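Local structure of ubiquitin-conjugating enzyme (Plasmodium vivax, 2FO3) at residues A[59-62]-A[63-67]. The protein probably acts as a ubiquitin-conjugating (E2) enzyme, carrying activated ubiquitin as a thioester and passing it on toward substrate proteins. Numbering follows the deposited sequence.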
ATOM      1  N   ILE A  59       3.811  -3.051   3.629  1.00 23.06           N
ATOM      2  CA  ILE A  59       4.662  -2.028   3.055  1.00 22.14           C
ATOM      3  C   ILE A  59       6.012  -2.038   3.742  1.00 25.10           C
ATOM      4  O   ILE A  59       6.105  -1.841   4.940  1.00 25.72           O
ATOM      5  CB  ILE A  59       4.015  -0.621   3.116  1.00 20.70           C
ATOM      6  CG1 ILE A  59       2.681  -0.595   2.337  1.00 21.89           C
ATOM      7  CG2 ILE A  59       4.983   0.434   2.522  1.00 20.42           C
ATOM      8  CD1 ILE A  59       1.817   0.623   2.690  1.00 24.98           C
ATOM      9  N   ILE A  60       7.066  -2.309   2.973  1.00 22.95           N
ATOM     10  CA  ILE A  60       8.417  -2.331   3.533  1.00 22.29           C
ATOM     11  C   ILE A  60       9.270  -1.242   2.942  1.00 25.40           C
ATOM     12  O   ILE A  60       9.466  -1.180   1.710  1.00 24.50           O
ATOM     13  CB  ILE A  60       9.113  -3.703   3.288  1.00 27.29           C
ATOM     14  CG1 ILE A  60       8.224  -4.858   3.756  1.00 29.51           C
ATOM     15  CG2 ILE A  60      10.501  -3.736   3.967  1.00 30.74           C
ATOM     16  CD1 ILE A  60       8.595  -6.189   3.202  1.00 36.12           C
ATOM     17  N   PHE A  61       9.801  -0.389   3.804  1.00 21.48           N
ATOM     18  CA  PHE A  61      10.711   0.674   3.361  1.00 22.26           C
ATOM     19  C   PHE A  61      12.161   0.177   3.367  1.00 24.97           C
ATOM     20  O   PHE A  61      12.695  -0.142   4.444  1.00 29.21           O
ATOM     21  CB  PHE A  61      10.615   1.875   4.272  1.00 22.20           C
ATOM     22  CG  PHE A  61       9.258   2.480   4.327  1.00 23.20           C
ATOM     23  CD1 PHE A  61       8.883   3.487   3.423  1.00 22.19           C
ATOM     24  CD2 PHE A  61       8.327   2.042   5.284  1.00 25.11           C
ATOM     25  CE1 PHE A  61       7.596   4.052   3.484  1.00 24.26           C
ATOM     26  CE2 PHE A  61       7.036   2.603   5.336  1.00 26.68           C
ATOM     27  CZ  PHE A  61       6.680   3.598   4.435  1.00 23.49           C
ATOM     28  N   PRO A  62      12.789   0.089   2.165  1.00 24.95           N
ATOM     29  CA  PRO A  62      14.167  -0.365   2.066  1.00 29.64           C
ATOM     30  C   PRO A  62      15.139   0.691   2.595  1.00 32.48           C
ATOM     31  O   PRO A  62      14.777   1.864   2.776  1.00 28.85           O
ATOM     32  CB  PRO A  62      14.352  -0.600   0.559  1.00 29.01           C
ATOM     33  CG  PRO A  62      13.430   0.396  -0.083  1.00 27.37           C
ATOM     34  CD  PRO A  62      12.215   0.398   0.830  1.00 23.12           C
ATOM     35  N   ASP A  63      16.366   0.265   2.850  1.00 35.97           N
ATOM     36  CA  ASP A  63      17.379   1.153   3.368  1.00 39.07           C
ATOM     37  C   ASP A  63      17.632   2.401   2.490  1.00 38.92           C
ATOM     38  O   ASP A  63      18.010   3.468   3.012  1.00 40.32           O
ATOM     39  CB  ASP A  63      18.686   0.384   3.574  1.00 44.45           C
ATOM     40  CG  ASP A  63      19.564   1.027   4.609  1.00 48.10           C
ATOM     41  OD1 ASP A  63      19.094   1.199   5.763  1.00 51.12           O
ATOM     42  OD2 ASP A  63      20.719   1.361   4.282  1.00 49.81           O
ATOM     43  N   ASP A  64      17.445   2.258   1.177  1.00 37.11           N
ATOM     44  CA  ASP A  64      17.641   3.364   0.222  1.00 37.36           C
ATOM     45  C   ASP A  64      16.371   4.189  -0.046  1.00 34.99           C
ATOM     46  O   ASP A  64      16.364   5.067  -0.934  1.00 33.68           O
ATOM     47  CB  ASP A  64      18.190   2.831  -1.112  1.00 39.79           C
ATOM     48  CG  ASP A  64      19.658   2.482  -1.046  1.00 46.11           C
ATOM     49  OD1 ASP A  64      20.255   2.548   0.049  1.00 44.69           O
ATOM     50  OD2 ASP A  64      20.232   2.149  -2.110  1.00 48.74           O
ATOM     51  N   TYR A  65      15.299   3.905   0.705  1.00 28.77           N
ATOM     52  CA  TYR A  65      14.077   4.709   0.609  1.00 28.51           C
ATOM     53  C   TYR A  65      14.429   6.180   0.946  1.00 28.29           C
ATOM     54  O   TYR A  65      15.170   6.439   1.916  1.00 30.94           O
ATOM     55  CB  TYR A  65      12.974   4.166   1.557  1.00 25.82           C
ATOM     56  CG  TYR A  65      11.681   4.925   1.437  1.00 24.55           C
ATOM     57  CD1 TYR A  65      10.836   4.717   0.356  1.00 23.02           C
ATOM     58  CD2 TYR A  65      11.288   5.855   2.434  1.00 26.35           C
ATOM     59  CE1 TYR A  65       9.636   5.447   0.232  1.00 21.39           C
ATOM     60  CE2 TYR A  65      10.075   6.611   2.305  1.00 24.44           C
ATOM     61  CZ  TYR A  65       9.281   6.399   1.206  1.00 24.23           C
ATOM     62  OH  TYR A  65       8.105   7.093   1.031  1.00 25.95           O
ATOM     63  N   PRO A  66      13.863   7.157   0.200  1.00 29.99           N
ATOM     64  CA  PRO A  66      12.857   7.124  -0.845  1.00 26.99           C
ATOM     65  C   PRO A  66      13.353   7.004  -2.301  1.00 26.16           C
ATOM     66  O   PRO A  66      12.531   6.920  -3.207  1.00 27.93           O
ATOM     67  CB  PRO A  66      12.153   8.473  -0.665  1.00 30.50           C
ATOM     68  CG  PRO A  66      13.240   9.403  -0.179  1.00 30.06           C
ATOM     69  CD  PRO A  66      14.278   8.547   0.503  1.00 32.25           C
ATOM     70  N   LEU A  67      14.661   6.998  -2.525  1.00 26.75           N
ATOM     71  CA  LEU A  67      15.188   6.874  -3.901  1.00 26.67           C
ATOM     72  C   LEU A  67      14.826   5.507  -4.461  1.00 26.41           C
ATOM     73  O   LEU A  67      14.502   5.361  -5.625  1.00 26.69           O
ATOM     74  CB  LEU A  67      16.704   7.127  -3.932  1.00 30.09           C
ATOM     75  CG  LEU A  67      17.090   8.598  -3.709  1.00 33.14           C
ATOM     76  CD1 LEU A  67      18.577   8.763  -4.004  1.00 35.57           C
ATOM     77  CD2 LEU A  67      16.276   9.582  -4.573  1.00 32.50           C
TER
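Pro62 and Tyr65 are the first and last residues of a type I beta turn, across which they touch, and Asp63 and Asp64 fill its two central positions. The bond from CA to CB of Asp63 leads away from 59-62, and the carboxylates of both aspartates lie on the exposed side of this turn.

Tyr65 closes the turn: its N donates to Pro62 O at 3.0 Å, a fairly straight bond (N-H...O angle 160°) whose donor stands well above the carbonyl plane and on no lone pair. Its side chain turns back over 59-62. Tyr65 CB packs 3.9 Å from Pro62 CD, and chi1 of -177°, which sets CG trans to the backbone N, carries the ring alongside that of Phe61. There the two form a T-shaped pair, with centroids 4.7 Å apart and planes at 70°. The edge of Phe61 is directed into the Tyr65 face: Phe61 CD1 sits over the centre of the Tyr65 ring, 3.5 Å from Tyr65 CD2, and Phe61 CE1 lies 3.7 Å from Tyr65 CZ.

Pro66, joined by a cis peptide bond, sets its CB over the opposite face of the Tyr65 ring, which is thus sandwiched between Phe61 and proline. Phe61 also makes an edge-to-face pair with Trp38, and both aromatic residues touch Ile105 of helix 105-116. Phe61 to Pro66, reading Phe-Pro-Asp-Asp-Tyr-Pro in the loop linking strands 54-60 and 71-74, is the F-P-x-x-Y-P motif that follows the third strand of the ubiquitin-conjugating (UBC) fold, here with a cis bond before its last proline.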